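Local coordinates for tubulin-like protein CetZ (Methanosaeta thermophila, PDB 3ZID), which binds GTP as a tubulin/FtsZ-family GTPase and is probably involved in the control of archaeal cell shape, at residues I16-N21 against K56-T61; N155-L160 against E330-A335; L201-E206 against M274-G279; G268-A273 against E298-V303. All blocks are in the same frame, centred on the assembly; numbering follows the deposited sequence.

Contact 1 (I16-N21 against K56-T61); sequences ILDAVN and KELKFT
Hydrogen bonds carry this contact, and three of them converge on the buried carboxylate of D18. Its CG lies anti to the backbone N (chi1 -151°), which carries the group from helix 10-30 into the loop. D18 OD1 accepts the hydroxyl OG1 of T61 on its anti lone pair at 2.7 Å. The syn lone pair of D18 OD1 takes the backbone N of F60 at 2.9 Å. D18 OD2 receives the backbone N of K59, also at 2.9 Å; that bond is nearly straight (165° at the hydrogen), although the donor stands 26° above the carboxylate plane. With both oxygens engaged, the rotation of the group is fixed, and so many donors would be expected to stabilise its charged form. T61 OG1 also serves as acceptor for N21 ND2 at 3.0 Å, lying close to the N21 amide plane, so residues one helical turn apart hold the loop.

Van der Waals packing fills in around the bonds. L58 CD2 lies on D18 CB at 4.0 Å, while the F60 ring turns its edge to the carboxylate, F60 CD2 being 3.7 Å from D18 OD2.

L58 also touches the GTP-binding residue N14. The arrangement, a helix-borne aspartate gathering successive loop amides, anchors the connection between helix 52-56 and strand 66-68 in the Rossmann-like GTPase domain of the tubulin/FtsZ family.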
# COMPACT_ATOMS: atom_id res chain seq x y z
N ILE A 16 -5.16 -3.90 -8.01
CA ILE A 16 -4.01 -3.04 -8.25
C ILE A 16 -3.04 -3.70 -9.21
O ILE A 16 -2.54 -3.07 -10.12
CB ILE A 16 -3.31 -2.67 -6.95
CG1 ILE A 16 -4.20 -1.73 -6.13
CG2 ILE A 16 -1.97 -1.96 -7.24
CD1 ILE A 16 -3.70 -1.51 -4.71
N LEU A 17 -2.81 -4.99 -9.04
CA LEU A 17 -1.94 -5.72 -9.93
C LEU A 17 -2.46 -5.68 -11.38
O LEU A 17 -1.68 -5.52 -12.32
CB LEU A 17 -1.80 -7.16 -9.48
CG LEU A 17 -0.77 -7.93 -10.29
CD1 LEU A 17 0.56 -7.16 -10.30
CD2 LEU A 17 -0.53 -9.27 -9.69
N ASP A 18 -3.77 -5.82 -11.53
CA ASP A 18 -4.42 -5.74 -12.83
C ASP A 18 -4.21 -4.37 -13.48
O ASP A 18 -3.91 -4.29 -14.67
CB ASP A 18 -5.91 -6.05 -12.70
CG ASP A 18 -6.49 -6.67 -13.95
OD1 ASP A 18 -5.80 -7.48 -14.60
OD2 ASP A 18 -7.66 -6.36 -14.28
N ALA A 19 -4.32 -3.30 -12.69
CA ALA A 19 -4.02 -1.95 -13.21
C ALA A 19 -2.57 -1.82 -13.63
O ALA A 19 -2.27 -1.10 -14.58
CB ALA A 19 -4.36 -0.86 -12.19
N VAL A 20 -1.68 -2.49 -12.91
CA VAL A 20 -0.26 -2.51 -13.27
C VAL A 20 -0.07 -3.18 -14.63
O VAL A 20 0.61 -2.65 -15.50
CB VAL A 20 0.61 -3.20 -12.19
CG1 VAL A 20 1.98 -3.54 -12.76
CG2 VAL A 20 0.73 -2.30 -10.96
N ASN A 21 -0.70 -4.34 -14.81
CA ASN A 21 -0.63 -5.06 -16.07
C ASN A 21 -1.27 -4.27 -17.21
O ASN A 21 -0.75 -4.25 -18.34
CB ASN A 21 -1.29 -6.44 -15.94
CG ASN A 21 -0.42 -7.42 -15.18
OD1 ASN A 21 0.80 -7.39 -15.29
ND2 ASN A 21 -1.03 -8.29 -14.38
N LYS A 56 -11.51 -14.13 -11.44
CA LYS A 56 -12.25 -14.18 -12.70
C LYS A 56 -12.48 -12.79 -13.28
O LYS A 56 -12.42 -12.60 -14.49
CB LYS A 56 -13.58 -14.90 -12.52
CG LYS A 56 -13.45 -16.41 -12.48
CD LYS A 56 -14.74 -17.07 -12.01
CE LYS A 56 -15.93 -16.68 -12.87
NZ LYS A 56 -17.17 -17.43 -12.47
N GLU A 57 -12.76 -11.83 -12.40
CA GLU A 57 -13.03 -10.46 -12.82
C GLU A 57 -11.80 -9.70 -13.30
O GLU A 57 -11.92 -8.59 -13.80
CB GLU A 57 -13.71 -9.68 -11.69
CG GLU A 57 -15.06 -10.21 -11.25
CD GLU A 57 -15.46 -9.71 -9.86
OE1 GLU A 57 -15.39 -8.48 -9.62
OE2 GLU A 57 -15.82 -10.54 -9.00
N LEU A 58 -10.61 -10.27 -13.14
CA LEU A 58 -9.41 -9.60 -13.61
C LEU A 58 -9.42 -9.62 -15.13
O LEU A 58 -9.92 -10.57 -15.74
CB LEU A 58 -8.15 -10.26 -13.05
CG LEU A 58 -8.02 -10.24 -11.52
CD1 LEU A 58 -6.70 -10.83 -11.05
CD2 LEU A 58 -8.21 -8.83 -10.94
N LYS A 59 -8.87 -8.58 -15.75
CA LYS A 59 -9.05 -8.40 -17.19
C LYS A 59 -7.78 -8.24 -17.99
O LYS A 59 -7.79 -8.42 -19.19
CB LYS A 59 -9.93 -7.16 -17.44
CG LYS A 59 -11.32 -7.25 -16.84
CD LYS A 59 -12.01 -5.89 -16.81
CE LYS A 59 -13.38 -5.98 -16.14
NZ LYS A 59 -14.10 -4.68 -16.18
N PHE A 60 -6.67 -7.94 -17.33
CA PHE A 60 -5.41 -7.69 -18.04
C PHE A 60 -4.31 -8.61 -17.50
O PHE A 60 -3.13 -8.45 -17.80
CB PHE A 60 -5.02 -6.21 -17.94
CG PHE A 60 -6.10 -5.26 -18.45
CD1 PHE A 60 -6.15 -4.91 -19.78
CD2 PHE A 60 -7.06 -4.75 -17.59
CE1 PHE A 60 -7.15 -4.05 -20.26
CE2 PHE A 60 -8.05 -3.90 -18.06
CZ PHE A 60 -8.09 -3.56 -19.40
N THR A 61 -4.72 -9.60 -16.72
CA THR A 61 -3.76 -10.51 -16.09
C THR A 61 -3.93 -11.88 -16.70
O THR A 61 -5.02 -12.43 -16.67
CB THR A 61 -3.99 -10.58 -14.56
OG1 THR A 61 -3.87 -9.26 -14.01
CG2 THR A 61 -2.97 -11.49 -13.89

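Contact 2 (N155-L160 against E330-A335)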
# COMPACT_ATOMS: atom_id res chain seq x y z
N ASN A 155 -9.00 -4.83 11.69
CA ASN A 155 -8.11 -5.61 10.86
C ASN A 155 -6.92 -4.76 10.46
O ASN A 155 -5.78 -5.22 10.45
CB ASN A 155 -8.85 -6.08 9.60
CG ASN A 155 -9.78 -7.24 9.87
OD1 ASN A 155 -9.72 -7.86 10.93
ND2 ASN A 155 -10.63 -7.56 8.90
N ALA A 156 -7.21 -3.50 10.09
CA ALA A 156 -6.18 -2.57 9.65
C ALA A 156 -5.11 -2.39 10.72
O ALA A 156 -3.92 -2.53 10.45
CB ALA A 156 -6.79 -1.24 9.30
N ALA A 157 -5.55 -2.14 11.94
CA ALA A 157 -4.64 -1.89 13.05
C ALA A 157 -3.70 -3.06 13.30
O ALA A 157 -2.49 -2.86 13.46
CB ALA A 157 -5.42 -1.55 14.33
N PHE A 158 -4.25 -4.27 13.34
CA PHE A 158 -3.42 -5.45 13.57
C PHE A 158 -2.55 -5.84 12.38
O PHE A 158 -1.46 -6.41 12.55
CB PHE A 158 -4.26 -6.63 14.02
CG PHE A 158 -4.87 -6.42 15.37
CD1 PHE A 158 -4.06 -6.33 16.50
CD2 PHE A 158 -6.24 -6.33 15.51
CE1 PHE A 158 -4.62 -6.14 17.75
CE2 PHE A 158 -6.80 -6.14 16.76
CZ PHE A 158 -5.99 -6.05 17.87
N CYS A 159 -3.05 -5.59 11.18
CA CYS A 159 -2.27 -5.89 9.99
C CYS A 159 -1.03 -5.01 9.92
O CYS A 159 0.08 -5.49 9.67
CB CYS A 159 -3.09 -5.69 8.72
SG CYS A 159 -2.12 -5.97 7.22
N LEU A 160 -1.22 -3.72 10.14
CA LEU A 160 -0.09 -2.78 10.11
C LEU A 160 0.98 -3.15 11.15
O LEU A 160 2.18 -3.03 10.89
CB LEU A 160 -0.57 -1.34 10.31
CG LEU A 160 -1.30 -0.73 9.10
CD1 LEU A 160 -2.04 0.56 9.50
CD2 LEU A 160 -0.30 -0.46 7.96
N GLU A 330 -4.56 8.28 14.35
CA GLU A 330 -5.99 8.54 14.23
C GLU A 330 -6.74 7.26 13.87
O GLU A 330 -7.79 6.97 14.44
CB GLU A 330 -6.22 9.64 13.19
CG GLU A 330 -7.68 9.99 12.87
CD GLU A 330 -7.80 10.92 11.66
OE1 GLU A 330 -6.78 11.18 10.99
OE2 GLU A 330 -8.93 11.37 11.35
N LEU A 331 -6.18 6.50 12.93
CA LEU A 331 -6.77 5.23 12.49
C LEU A 331 -6.82 4.23 13.65
O LEU A 331 -7.82 3.53 13.85
CB LEU A 331 -5.98 4.66 11.31
CG LEU A 331 -6.27 3.23 10.89
CD1 LEU A 331 -7.74 3.11 10.53
CD2 LEU A 331 -5.44 2.87 9.68
N TYR A 332 -5.72 4.15 14.40
CA TYR A 332 -5.65 3.25 15.55
C TYR A 332 -6.70 3.57 16.61
O TYR A 332 -7.37 2.68 17.12
CB TYR A 332 -4.25 3.29 16.15
CG TYR A 332 -3.37 2.23 15.56
CD1 TYR A 332 -2.71 2.43 14.35
CD2 TYR A 332 -3.22 0.99 16.19
CE1 TYR A 332 -1.92 1.46 13.80
CE2 TYR A 332 -2.42 0.01 15.64
CZ TYR A 332 -1.78 0.25 14.44
OH TYR A 332 -0.99 -0.72 13.88
N GLU A 333 -6.82 4.85 16.94
CA GLU A 333 -7.78 5.31 17.92
C GLU A 333 -9.21 4.98 17.49
O GLU A 333 -10.03 4.57 18.30
CB GLU A 333 -7.62 6.82 18.14
CG GLU A 333 -6.31 7.24 18.80
CD GLU A 333 -6.15 8.76 18.91
OE1 GLU A 333 -6.99 9.49 18.33
OE2 GLU A 333 -5.17 9.22 19.54
N LYS A 334 -9.49 5.10 16.19
CA LYS A 334 -10.83 4.76 15.70
C LYS A 334 -11.12 3.26 15.80
O LYS A 334 -12.24 2.86 16.13
CB LYS A 334 -11.05 5.30 14.28
CG LYS A 334 -11.10 6.82 14.27
CD LYS A 334 -11.09 7.42 12.87
CE LYS A 334 -11.18 8.95 12.92
NZ LYS A 334 -10.97 9.56 11.58
N ALA A 335 -10.10 2.44 15.56
CA ALA A 335 -10.25 1.00 15.75
C ALA A 335 -10.54 0.71 17.22
O ALA A 335 -11.42 -0.08 17.56
CB ALA A 335 -8.98 0.25 15.30
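The Y332 ring is the main flat group here, and one of its faces is occupied by the methyl of A157. This is a CH-pi contact: A157 CB stands 4.0 Å from the centroid of the Y332 ring, 28° off the normal. The methyl is displaced toward one side of the ring, with Y332 CE2 its nearest atom at 3.6 Å. L160 CD1 approaches the same ring obliquely, and L160 CB lies 3.6 Å from Y332 OH. The second flat group, the E330 carboxylate, is met from above its plane by K334 NZ in a salt bridge one helical turn along; neither residue touches 155-160.

At its tip, Y332 OH donates to the carbonyl A157 O at 2.6 Å, a bond that is short but weak in its geometry. The chi1 of Y332, -92°, departs from a staggered position and carries the hydroxyl across to the partner helix.

Elsewhere the interface is aliphatic. A157 CB meets A335 CB at 4.1 Å, and L331 CD2 reaches L160 CD1, also at 4.1 Å. Small alanines at the crossing are consistent with an axial separation of 9.3 Å at a signed angle of -127°.

Helix 150-165 of the GTPase domain thus lies between two sets of neighbours: its L153 extends the packing onto L331, K334 and A335 of the long C-terminal helix 326-369, while A156 and C159 touch V112 in the loop after strand 105-111, and N155 and C159 touch R79 of helix 79-98.

Contact 3 (L201-E206 against M274-G279); sequences LLFLIE and MIVIQG
Q278 leaves strand 270-279 with CG anti to its backbone N and runs out extended toward helix 186-210. Its CB rests on F203 CZ at 3.7 Å. Q278 CD lies 3.8 Å from F203 CE1, and Q278 OE1 comes to 3.5 Å from the same ring carbon. Ring and amide meet tip to tip with planes 10° apart. Q278 NE2 donates to E206 OE1 at 3.2 Å, a weak bond in which the carboxylate and amide planes stand nearly perpendicular (83°). The stronger polar partner of Q278, R315, donates from NE to Q278 OE1, consistent with a fixed amide orientation, and makes a cation-pi contact with F203.

Below, the packing is apolar: F203 CE1 touches V276 CG1 at 4.1 Å. The M274 chain, bent at its last torsion, brings CE to L204 CD1 at 3.9 Å. The axes lie 10.3 Å apart, crossing at 88°; side chains span that separation.

Helix 186-210 corresponds to the central helix of the tubulin/FtsZ fold, here packed on the second domain's sheet. E206 also forms a salt bridge with K310. The chemistry implies a hydrophobic interface closed at one end by a polar cluster of E206, Q278, K310 and R315.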
# COMPACT_ATOMS: atom_id res chain seq x y z
N LEU A 201 4.01 2.94 -9.26
CA LEU A 201 4.88 1.77 -9.12
C LEU A 201 5.67 1.51 -10.40
O LEU A 201 6.84 1.14 -10.37
CB LEU A 201 4.07 0.52 -8.78
CG LEU A 201 3.47 0.40 -7.37
CD1 LEU A 201 2.69 -0.93 -7.24
CD2 LEU A 201 4.55 0.51 -6.31
N LEU A 202 4.98 1.66 -11.53
CA LEU A 202 5.61 1.49 -12.83
C LEU A 202 6.69 2.53 -13.08
O LEU A 202 7.75 2.22 -13.60
CB LEU A 202 4.56 1.49 -13.94
CG LEU A 202 3.81 0.15 -13.98
CD1 LEU A 202 2.60 0.26 -14.90
CD2 LEU A 202 4.77 -0.96 -14.44
N PHE A 203 6.42 3.76 -12.68
CA PHE A 203 7.41 4.83 -12.76
C PHE A 203 8.60 4.43 -11.86
O PHE A 203 9.76 4.51 -12.28
CB PHE A 203 6.76 6.16 -12.32
CG PHE A 203 7.61 7.40 -12.52
CD1 PHE A 203 8.89 7.33 -13.03
CD2 PHE A 203 7.08 8.65 -12.22
CE1 PHE A 203 9.65 8.50 -13.21
CE2 PHE A 203 7.83 9.81 -12.39
CZ PHE A 203 9.12 9.73 -12.88
N LEU A 204 8.32 4.00 -10.64
CA LEU A 204 9.39 3.58 -9.71
C LEU A 204 10.29 2.47 -10.29
O LEU A 204 11.52 2.55 -10.21
CB LEU A 204 8.78 3.11 -8.39
CG LEU A 204 9.75 2.56 -7.33
CD1 LEU A 204 10.81 3.60 -6.97
CD2 LEU A 204 8.97 2.09 -6.09
N ILE A 205 9.68 1.44 -10.86
CA ILE A 205 10.40 0.35 -11.47
C ILE A 205 11.25 0.84 -12.65
O ILE A 205 12.42 0.52 -12.74
CB ILE A 205 9.42 -0.73 -11.93
CG1 ILE A 205 8.83 -1.44 -10.71
CG2 ILE A 205 10.11 -1.74 -12.84
CD1 ILE A 205 7.50 -2.11 -10.99
N GLU A 206 10.65 1.66 -13.52
CA GLU A 206 11.38 2.26 -14.64
C GLU A 206 12.61 3.06 -14.19
O GLU A 206 13.70 2.87 -14.70
CB GLU A 206 10.44 3.16 -15.46
CG GLU A 206 11.06 3.64 -16.78
CD GLU A 206 10.04 4.22 -17.74
OE1 GLU A 206 9.24 5.08 -17.33
OE2 GLU A 206 10.04 3.80 -18.92
N MET A 274 13.58 10.08 -1.96
CA MET A 274 14.23 9.89 -3.25
C MET A 274 13.35 10.63 -4.26
O MET A 274 12.15 10.38 -4.36
CB MET A 274 14.33 8.41 -3.61
CG MET A 274 15.10 8.12 -4.92
SD MET A 274 15.30 6.34 -5.21
CE MET A 274 13.62 5.81 -5.40
N ILE A 275 13.92 11.61 -4.95
CA ILE A 275 13.19 12.37 -5.97
C ILE A 275 13.70 11.99 -7.36
O ILE A 275 14.89 12.12 -7.62
CB ILE A 275 13.35 13.90 -5.77
CG1 ILE A 275 13.04 14.33 -4.33
CG2 ILE A 275 12.49 14.66 -6.77
CD1 ILE A 275 11.63 14.12 -3.91
N VAL A 276 12.83 11.51 -8.23
CA VAL A 276 13.21 11.14 -9.58
C VAL A 276 12.54 12.08 -10.56
O VAL A 276 11.32 12.25 -10.52
CB VAL A 276 12.79 9.68 -9.94
CG1 VAL A 276 13.26 9.31 -11.36
CG2 VAL A 276 13.34 8.71 -8.93
N ILE A 277 13.34 12.73 -11.39
CA ILE A 277 12.85 13.62 -12.44
C ILE A 277 13.02 12.94 -13.79
O ILE A 277 14.11 12.50 -14.14
CB ILE A 277 13.64 14.95 -12.51
CG1 ILE A 277 13.91 15.51 -11.12
CG2 ILE A 277 12.90 15.97 -13.40
CD1 ILE A 277 12.76 16.29 -10.60
N GLN A 278 11.93 12.85 -14.53
CA GLN A 278 11.96 12.19 -15.82
C GLN A 278 11.38 13.09 -16.88
O GLN A 278 10.32 13.68 -16.68
CB GLN A 278 11.16 10.89 -15.76
CG GLN A 278 11.14 10.11 -17.05
CD GLN A 278 10.38 8.80 -16.91
OE1 GLN A 278 9.19 8.78 -16.64
NE2 GLN A 278 11.10 7.70 -17.04
N GLY A 279 12.03 13.17 -18.04
CA GLY A 279 11.46 13.94 -19.14
C GLY A 279 12.47 14.17 -20.25
O GLY A 279 13.60 13.71 -20.16

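Contact 4 (G268-A273 against E298-V303); sequences GEAGRA and ETIGHV
Strands 270-279 and 302-309 are the parallel neighbours of a beta-alpha-beta unit whose helix is 286-296, and this contact is where their pairing begins. H302 sits between G271 and A273 in the register of a parallel sheet. H302 N donates to G271 O at 3.2 Å, in the carbonyl plane. A273 N returns a bond to H302 O at 2.9 Å, arriving nearly along the C=O axis (167°). Two CA-H...O contacts supplement them, R272 CA to H302 O and V303 CA to A273 O, each at 3.3 Å.

Ahead of the bridges the strand pairing stops, and a water links the two chains: it accepts from A270 N at 3.2 Å and can donate to T299 O at 3.0 Å. Nearby, G301 has its missing side-chain direction turned toward G271 O, which lets the two backbones approach closely.

On one face R272 and H302 run side by side, both with CG beside the backbone N. R272 CG meets the edge of the imidazole in its plane, 4.0 Å from H302 CD2, while guanidinium and ring are turned 74° apart. The R272 tip is tied elsewhere, through NH1 to T223 O. The other face carries A273 and V303, where I300 CG2 packs on A273 CB.

Strand 315-322 pairs antiparallel with 270-279 on its other side, through G271 and R272 to S321. V303 lies against I293 and L296 of the crossover helix, and strand 302-309 forms the margin of the four-stranded sheet.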
# COMPACT_ATOMS: atom_id res chain seq x y z
N GLY A 268 7.66 18.62 8.46
CA GLY A 268 8.81 17.78 8.78
C GLY A 268 8.50 16.32 9.10
O GLY A 268 9.29 15.65 9.77
N GLU A 269 7.38 15.81 8.59
CA GLU A 269 6.98 14.41 8.80
C GLU A 269 7.79 13.40 7.98
O GLU A 269 7.76 12.20 8.25
CB GLU A 269 5.49 14.24 8.54
CG GLU A 269 4.64 15.09 9.48
CD GLU A 269 3.15 14.85 9.32
OE1 GLU A 269 2.73 14.23 8.31
OE2 GLU A 269 2.40 15.28 10.22
N ALA A 270 8.49 13.88 6.96
CA ALA A 270 9.33 13.02 6.12
C ALA A 270 10.79 13.17 6.51
O ALA A 270 11.32 14.28 6.52
CB ALA A 270 9.14 13.36 4.63
N GLY A 271 11.43 12.05 6.86
CA GLY A 271 12.84 12.05 7.21
C GLY A 271 13.80 11.86 6.04
O GLY A 271 14.88 12.44 6.01
N ARG A 272 13.40 11.01 5.09
CA ARG A 272 14.20 10.72 3.90
C ARG A 272 13.33 10.74 2.65
O ARG A 272 12.13 10.46 2.71
CB ARG A 272 14.90 9.36 4.01
CG ARG A 272 15.93 9.29 5.12
CD ARG A 272 16.38 7.88 5.42
NE ARG A 272 17.17 7.85 6.65
CZ ARG A 272 17.84 6.79 7.11
NH1 ARG A 272 17.83 5.65 6.44
NH2 ARG A 272 18.52 6.88 8.24
N ALA A 273 13.95 11.06 1.52
CA ALA A 273 13.25 11.03 0.24
C ALA A 273 14.17 10.68 -0.94
O ALA A 273 15.38 10.90 -0.89
CB ALA A 273 12.54 12.35 -0.01
N GLU A 298 15.91 21.34 3.93
CA GLU A 298 15.37 22.19 4.98
C GLU A 298 14.28 21.44 5.72
O GLU A 298 14.20 21.48 6.95
CB GLU A 298 14.75 23.45 4.37
CG GLU A 298 14.08 24.37 5.39
CD GLU A 298 13.28 25.49 4.73
OE1 GLU A 298 12.69 25.25 3.66
OE2 GLU A 298 13.23 26.60 5.30
N THR A 299 13.45 20.71 4.98
CA THR A 299 12.32 20.04 5.60
C THR A 299 12.51 18.53 5.64
O THR A 299 11.86 17.84 6.42
CB THR A 299 11.00 20.39 4.88
OG1 THR A 299 11.06 19.95 3.52
CG2 THR A 299 10.77 21.88 4.89
N ILE A 300 13.39 18.03 4.78
CA ILE A 300 13.66 16.59 4.67
C ILE A 300 15.14 16.29 4.91
O ILE A 300 15.99 16.71 4.12
CB ILE A 300 13.23 16.04 3.29
CG1 ILE A 300 11.76 16.34 3.03
CG2 ILE A 300 13.52 14.55 3.20
CD1 ILE A 300 11.30 15.86 1.66
N GLY A 301 15.44 15.53 5.96
CA GLY A 301 16.82 15.19 6.29
C GLY A 301 17.81 14.72 5.22
O GLY A 301 18.88 15.31 5.06
N HIS A 302 17.45 13.67 4.50
CA HIS A 302 18.31 13.11 3.46
C HIS A 302 17.53 12.96 2.15
O HIS A 302 16.52 12.28 2.12
CB HIS A 302 18.82 11.74 3.89
CG HIS A 302 19.52 11.74 5.21
ND1 HIS A 302 20.73 12.37 5.43
CD2 HIS A 302 19.17 11.19 6.40
CE1 HIS A 302 21.10 12.20 6.69
NE2 HIS A 302 20.17 11.49 7.30
N VAL A 303 17.99 13.60 1.09
CA VAL A 303 17.30 13.49 -0.19
C VAL A 303 18.23 12.95 -1.26
O VAL A 303 19.31 13.48 -1.47
CB VAL A 303 16.77 14.85 -0.66
CG1 VAL A 303 16.01 14.69 -1.98
CG2 VAL A 303 15.89 15.48 0.42
O HOH W 1 9.04 16.82 5.87

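Overall arrangement
Along the chain contact 1 comes first, wholly within the GTPase domain; contact 2 then spans from helix 150-165 to the C-terminal helix 326-369, enclosing the segments of contacts 3 and 4. Those two alternate in sequence, share strand 270-279 and touch through I275 and V303, their centres 18 Å apart. Contact 3 also meets contact 1, as L202 on helix 186-210 packs against V20 on helix 10-30. Contacts 1 and 4 are farthest apart, with centres about 35 Å from each other on opposite sides of the chain's centre. Together they trace a path from the nucleotide-binding sheet across the central helix to the four-stranded sheet, with contact 2 docking the long terminal helix separately.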